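Local coordinates for protein putative transcriptional regulator (TetR/AcrR family) (Acinetobacter sp., PDB 3KNW) that probably binds DNA through an N-terminal helix-turn-helix domain and regulates transcription, at residues 14-19 and 62-67; 57-62 and 123-128. All coordinates share one frame; numbering follows the deposited sequence.

Contact 1: 14-19 and 62-67; sequences AKRQHI and GCELLK
Glu64 OE2 comes to the edge of the Arg16 guanidinium, near the guanidinium plane, while the guanidinium and carboxylate planes are turned 53° against each other, so they do not lie as a coplanar pair. A single nitrogen does the touching: Arg16 NH1 is 3.4 Å from Glu64 OE2, a salt bridge whose hydrogen bond is weak, with an N-H...O angle of 140°. NH1 also sits 3.6 Å from Glu64 CG, alongside the bent acid chain. The nearest CA atoms of 14-19 and 62-67, those of Arg16 and Glu64, are 10.1 Å apart; with CG anti to the backbone N (chi1 -169°) and the chain stretched out as far as NE, Arg16 covers most of that distance. At the other carboxylate oxygen, Lys67 NZ lies 3.7 Å from Glu64 OE1, a long salt bridge, and the acid thus links two bases in one network. This is a surface contact bridging helix 13-30 and helix 58-81. Phe55, just after helix 48-54, touches both Arg16 and Glu64, while between the two long helices Leu65 packs on Leu20, Phe24 and Val27.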
loop_
_atom_site.group_PDB
_atom_site.type_symbol
_atom_site.label_atom_id
_atom_site.label_comp_id
_atom_site.label_asym_id
_atom_site.label_seq_id
_atom_site.Cartn_x
_atom_site.Cartn_y
_atom_site.Cartn_z
ATOM N N ALA A 14 -20.389 -24.875 8.321
ATOM C CA ALA A 14 -19.506 -24.338 9.340
ATOM C C ALA A 14 -18.093 -24.866 9.134
ATOM O O ALA A 14 -17.123 -24.160 9.382
ATOM C CB ALA A 14 -20.051 -24.646 10.772
ATOM N N LYS A 15 -17.964 -26.090 8.643
ATOM C CA LYS A 15 -16.646 -26.631 8.273
ATOM C C LYS A 15 -16.055 -25.837 7.094
ATOM O O LYS A 15 -14.937 -25.335 7.158
ATOM C CB LYS A 15 -16.742 -28.110 7.920
ATOM C CG LYS A 15 -15.392 -28.781 7.807
ATOM C CD LYS A 15 -15.500 -30.120 7.083
ATOM C CE LYS A 15 -14.415 -31.116 7.493
ATOM N NZ LYS A 15 -14.787 -32.505 7.030
ATOM N N ARG A 16 -16.831 -25.720 6.031
ATOM C CA ARG A 16 -16.427 -24.901 4.922
ATOM C C ARG A 16 -15.904 -23.547 5.434
ATOM O O ARG A 16 -14.845 -23.095 4.991
ATOM C CB ARG A 16 -17.596 -24.694 3.981
ATOM C CG ARG A 16 -17.236 -24.075 2.670
ATOM C CD ARG A 16 -18.476 -23.978 1.778
ATOM N NE ARG A 16 -18.178 -23.311 0.515
ATOM C CZ ARG A 16 -18.125 -21.984 0.337
ATOM N NH1 ARG A 16 -17.834 -21.488 -0.862
ATOM N NH2 ARG A 16 -18.365 -21.150 1.347
ATOM N N GLN A 17 -16.632 -22.930 6.382
ATOM C CA GLN A 17 -16.267 -21.604 6.926
ATOM C C GLN A 17 -15.001 -21.672 7.717
ATOM O O GLN A 17 -14.171 -20.754 7.668
ATOM C CB GLN A 17 -17.333 -21.039 7.877
ATOM C CG GLN A 17 -18.745 -20.804 7.287
ATOM C CD GLN A 17 -18.745 -19.922 6.057
ATOM O OE1 GLN A 17 -17.845 -19.084 5.869
ATOM N NE2 GLN A 17 -19.746 -20.121 5.194
ATOM N N HIS A 18 -14.855 -22.751 8.479
ATOM C CA HIS A 18 -13.616 -22.949 9.224
ATOM C C HIS A 18 -12.419 -22.955 8.293
ATOM O O HIS A 18 -11.421 -22.292 8.560
ATOM C CB HIS A 18 -13.610 -24.243 10.032
ATOM C CG HIS A 18 -12.324 -24.456 10.767
ATOM N ND1 HIS A 18 -12.024 -23.792 11.936
ATOM C CD2 HIS A 18 -11.237 -25.206 10.464
ATOM C CE1 HIS A 18 -10.814 -24.145 12.335
ATOM N NE2 HIS A 18 -10.312 -24.998 11.457
ATOM N N ILE A 19 -12.539 -23.707 7.209
ATOM C CA ILE A 19 -11.449 -23.824 6.253
ATOM C C ILE A 19 -11.094 -22.460 5.661
ATOM O O ILE A 19 -9.930 -22.096 5.610
ATOM C CB ILE A 19 -11.765 -24.835 5.156
ATOM C CG1 ILE A 19 -11.968 -26.243 5.759
ATOM C CG2 ILE A 19 -10.635 -24.909 4.149
ATOM C CD1 ILE A 19 -12.578 -27.166 4.841
ATOM N N GLY A 62 -9.096 -19.944 -3.258
ATOM C CA GLY A 62 -8.687 -18.529 -3.272
ATOM C C GLY A 62 -9.846 -17.649 -3.727
ATOM O O GLY A 62 -10.164 -16.681 -3.072
ATOM N N CYS A 63 -10.511 -18.015 -4.822
ATOM C CA CYS A 63 -11.669 -17.257 -5.230
ATOM C C CYS A 63 -12.724 -17.247 -4.115
ATOM O O CYS A 63 -13.354 -16.204 -3.859
ATOM C CB CYS A 63 -12.272 -17.761 -6.545
ATOM S SG CYS A 63 -11.229 -17.537 -7.982
ATOM N N GLU A 64 -12.941 -18.370 -3.438
ATOM C CA GLU A 64 -14.026 -18.353 -2.450
ATOM C C GLU A 64 -13.643 -17.564 -1.212
ATOM O O GLU A 64 -14.476 -16.900 -0.596
ATOM C CB GLU A 64 -14.556 -19.749 -2.132
ATOM C CG GLU A 64 -15.405 -20.318 -3.284
ATOM C CD GLU A 64 -16.574 -19.380 -3.736
ATOM O OE1 GLU A 64 -16.837 -19.235 -4.981
ATOM O OE2 GLU A 64 -17.228 -18.785 -2.840
ATOM N N LEU A 65 -12.372 -17.631 -0.879
ATOM C CA LEU A 65 -11.798 -16.867 0.211
ATOM C C LEU A 65 -12.025 -15.376 0.008
ATOM O O LEU A 65 -12.449 -14.684 0.924
ATOM C CB LEU A 65 -10.302 -17.149 0.244
ATOM C CG LEU A 65 -9.486 -16.794 1.454
ATOM C CD1 LEU A 65 -10.086 -17.480 2.653
ATOM C CD2 LEU A 65 -8.042 -17.241 1.213
ATOM N N LEU A 66 -11.771 -14.862 -1.189
ATOM C CA LEU A 66 -11.914 -13.432 -1.386
ATOM C C LEU A 66 -13.365 -13.046 -1.402
ATOM O O LEU A 66 -13.711 -11.974 -0.949
ATOM C CB LEU A 66 -11.224 -12.938 -2.666
ATOM C CG LEU A 66 -9.686 -13.015 -2.663
ATOM C CD1 LEU A 66 -9.209 -12.664 -4.067
ATOM C CD2 LEU A 66 -8.962 -12.164 -1.556
ATOM N N LYS A 67 -14.199 -13.907 -1.968
ATOM C CA LYS A 67 -15.627 -13.636 -2.060
ATOM C C LYS A 67 -16.198 -13.568 -0.650
ATOM O O LYS A 67 -16.993 -12.669 -0.346
ATOM C CB LYS A 67 -16.377 -14.706 -2.873
ATOM C CG LYS A 67 -16.496 -14.431 -4.387
ATOM C CD LYS A 67 -17.435 -15.433 -5.070
ATOM C CE LYS A 67 -17.292 -15.445 -6.605
ATOM N NZ LYS A 67 -16.223 -16.372 -7.166
#

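Contact 2: 57-62 and 123-128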
loop_
_atom_site.group_PDB
_atom_site.type_symbol
_atom_site.label_atom_id
_atom_site.label_comp_id
_atom_site.label_asym_id
_atom_site.label_seq_id
_atom_site.Cartn_x
_atom_site.Cartn_y
_atom_site.Cartn_z
ATOM N N SER A 57 -9.744 -26.868 -6.068
ATOM C CA SER A 57 -8.317 -26.525 -6.285
ATOM C C SER A 57 -7.910 -25.370 -5.407
ATOM O O SER A 57 -8.774 -24.675 -4.900
ATOM C CB SER A 57 -8.090 -26.105 -7.722
ATOM O OG SER A 57 -8.827 -24.934 -7.964
ATOM N N LYS A 58 -6.611 -25.180 -5.231
ATOM C CA LYS A 58 -6.109 -24.048 -4.508
ATOM C C LYS A 58 -6.740 -22.755 -5.071
ATOM O O LYS A 58 -7.094 -21.870 -4.329
ATOM C CB LYS A 58 -4.562 -23.964 -4.590
ATOM C CG LYS A 58 -3.907 -22.910 -3.612
ATOM C CD LYS A 58 -2.464 -22.547 -3.993
ATOM C CE LYS A 58 -2.042 -21.195 -3.376
ATOM N NZ LYS A 58 -0.809 -20.618 -4.001
ATOM N N GLU A 59 -6.938 -22.714 -6.377
ATOM C CA GLU A 59 -7.477 -21.552 -7.043
ATOM C C GLU A 59 -8.971 -21.343 -6.758
ATOM O O GLU A 59 -9.358 -20.212 -6.415
ATOM C CB GLU A 59 -7.154 -21.596 -8.541
ATOM C CG GLU A 59 -7.523 -20.355 -9.331
ATOM C CD GLU A 59 -6.721 -19.072 -8.959
ATOM O OE1 GLU A 59 -5.448 -19.130 -8.829
ATOM O OE2 GLU A 59 -7.396 -18.023 -8.831
ATOM N N ALA A 60 -9.801 -22.382 -6.855
ATOM C CA ALA A 60 -11.224 -22.261 -6.448
ATOM C C ALA A 60 -11.357 -21.683 -5.035
ATOM O O ALA A 60 -12.199 -20.831 -4.753
ATOM C CB ALA A 60 -11.951 -23.614 -6.531
ATOM N N PHE A 61 -10.491 -22.158 -4.164
ATOM C CA PHE A 61 -10.519 -21.842 -2.767
ATOM C C PHE A 61 -10.137 -20.378 -2.554
ATOM O O PHE A 61 -10.755 -19.673 -1.757
ATOM C CB PHE A 61 -9.541 -22.770 -2.077
ATOM C CG PHE A 61 -9.196 -22.372 -0.687
ATOM C CD1 PHE A 61 -10.131 -22.474 0.323
ATOM C CD2 PHE A 61 -7.925 -21.948 -0.371
ATOM C CE1 PHE A 61 -9.806 -22.161 1.612
ATOM C CE2 PHE A 61 -7.606 -21.608 0.915
ATOM C CZ PHE A 61 -8.536 -21.716 1.898
ATOM N N GLY A 62 -9.096 -19.944 -3.258
ATOM C CA GLY A 62 -8.687 -18.529 -3.272
ATOM C C GLY A 62 -9.846 -17.649 -3.727
ATOM O O GLY A 62 -10.164 -16.681 -3.072
ATOM N N ASP A 123 1.378 -12.596 -10.018
ATOM C CA ASP A 123 1.154 -14.042 -10.081
ATOM C C ASP A 123 -0.269 -14.477 -9.785
ATOM O O ASP A 123 -0.629 -15.629 -9.931
ATOM C CB ASP A 123 2.140 -14.748 -9.149
ATOM C CG ASP A 123 3.592 -14.653 -9.656
ATOM O OD1 ASP A 123 3.851 -14.986 -10.841
ATOM O OD2 ASP A 123 4.473 -14.232 -8.866
ATOM N N LEU A 124 -1.091 -13.533 -9.408
ATOM C CA LEU A 124 -2.490 -13.757 -9.162
ATOM C C LEU A 124 -3.245 -14.117 -10.436
ATOM O O LEU A 124 -3.012 -13.563 -11.485
ATOM C CB LEU A 124 -3.021 -12.456 -8.642
ATOM C CG LEU A 124 -4.048 -12.505 -7.560
ATOM C CD1 LEU A 124 -3.520 -13.309 -6.389
ATOM C CD2 LEU A 124 -4.300 -11.028 -7.251
ATOM N N SER A 125 -4.122 -15.102 -10.360
ATOM C CA SER A 125 -5.060 -15.375 -11.450
ATOM C C SER A 125 -5.830 -14.101 -11.754
ATOM O O SER A 125 -6.119 -13.331 -10.843
ATOM C CB SER A 125 -6.055 -16.418 -11.011
ATOM O OG SER A 125 -6.949 -15.885 -10.013
ATOM N N GLU A 126 -6.156 -13.870 -13.021
ATOM C CA GLU A 126 -7.125 -12.839 -13.401
ATOM C C GLU A 126 -8.433 -12.914 -12.631
ATOM O O GLU A 126 -9.030 -11.870 -12.312
ATOM C CB GLU A 126 -7.500 -12.941 -14.877
ATOM C CG GLU A 126 -6.846 -11.947 -15.730
ATOM C CD GLU A 126 -7.008 -10.526 -15.195
ATOM O OE1 GLU A 126 -8.133 -10.126 -14.746
ATOM O OE2 GLU A 126 -5.975 -9.825 -15.234
ATOM N N ASP A 127 -8.918 -14.130 -12.386
ATOM C CA ASP A 127 -10.210 -14.286 -11.719
ATOM C C ASP A 127 -10.193 -13.634 -10.314
ATOM O O ASP A 127 -11.108 -12.889 -9.936
ATOM C CB ASP A 127 -10.611 -15.773 -11.627
ATOM C CG ASP A 127 -11.023 -16.348 -12.986
ATOM O OD1 ASP A 127 -11.846 -15.684 -13.688
ATOM O OD2 ASP A 127 -10.485 -17.419 -13.367
HETATM N N MSE A 128 -9.138 -13.914 -9.565
HETATM C CA MSE A 128 -8.990 -13.399 -8.232
HETATM C C MSE A 128 -8.754 -11.886 -8.259
HETATM O O MSE A 128 -9.337 -11.133 -7.477
HETATM C CB MSE A 128 -7.852 -14.172 -7.509
HETATM C CG MSE A 128 -8.308 -15.568 -6.949
HETATM SE SE MSE A 128 -6.934 -16.515 -6.030
HETATM C CE MSE A 128 -6.747 -15.315 -4.616
#
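Ser125 faces Glu59, and its hydroxyl is the first group of 123-128 to reach 57-62. Ser125 OG donates to Glu59 OE2 at 2.5 Å, a very short hydrogen bond as modelled. Ser125 is also the N-cap residue of helix 126-153, its OG accepting from Met128 N at 3.0 Å with an N-H...O angle of 160°. On the other side, Glu59 CG stands anti to the backbone N (chi1 -173°), and a bend at chi2 then carries OE2 to the serine. Glu126, next along, points away from 57-62; its OE2 pairs with Arg129 and with Lys184 of the second subunit. Asp127 turns back toward 57-62, its OD2 5.5 Å from Glu59 OE2. Met128, a selenomethionine, has SE and CG each 3.2 Å from Glu59 OE2, tight as modelled, and lays SE 3.8 Å from Gly62 CA, with CE against the same glycine. Ser57 caps helix 58-81 in the same manner, Ser57 OG accepting from Ala60 N at 2.9 Å. The contact therefore joins the first turns of two helices: helix 126-153 of the C-terminal part, and the helix that follows the helix-turn-helix and, as in TetR relatives, leads from the DNA-binding domain into the C-terminal one. One serine hydroxyl accepts from a helix-end amide and donates to a carboxylate, though the exact length of the second bond is doubtful. That bond and the nearby helix start probably favour the charged form of Glu59, with Asp127 working weakly the other way.

From the N terminus, helix 13-30 comes first, and contact 1 closes a loop from 14-19 to 62-67 that takes in helices 37-44 and 48-54, the predicted helix-turn-helix region. Before that loop is complete, 57-62 opens a second one, which contact 2 closes at 123-128 after helices 87-100 and 111-119. The two loops therefore cross, with Gly62 common to both contacts. Their centres are 13 Å apart, and both use helix 58-81, which is tied to helix 13-30 by one and to the start of helix 126-153 by the other. They also touch directly: Met128 packs on Cys63 and Leu66, and Ile19 on Phe61, joining the N-terminal helices to the C-terminal part.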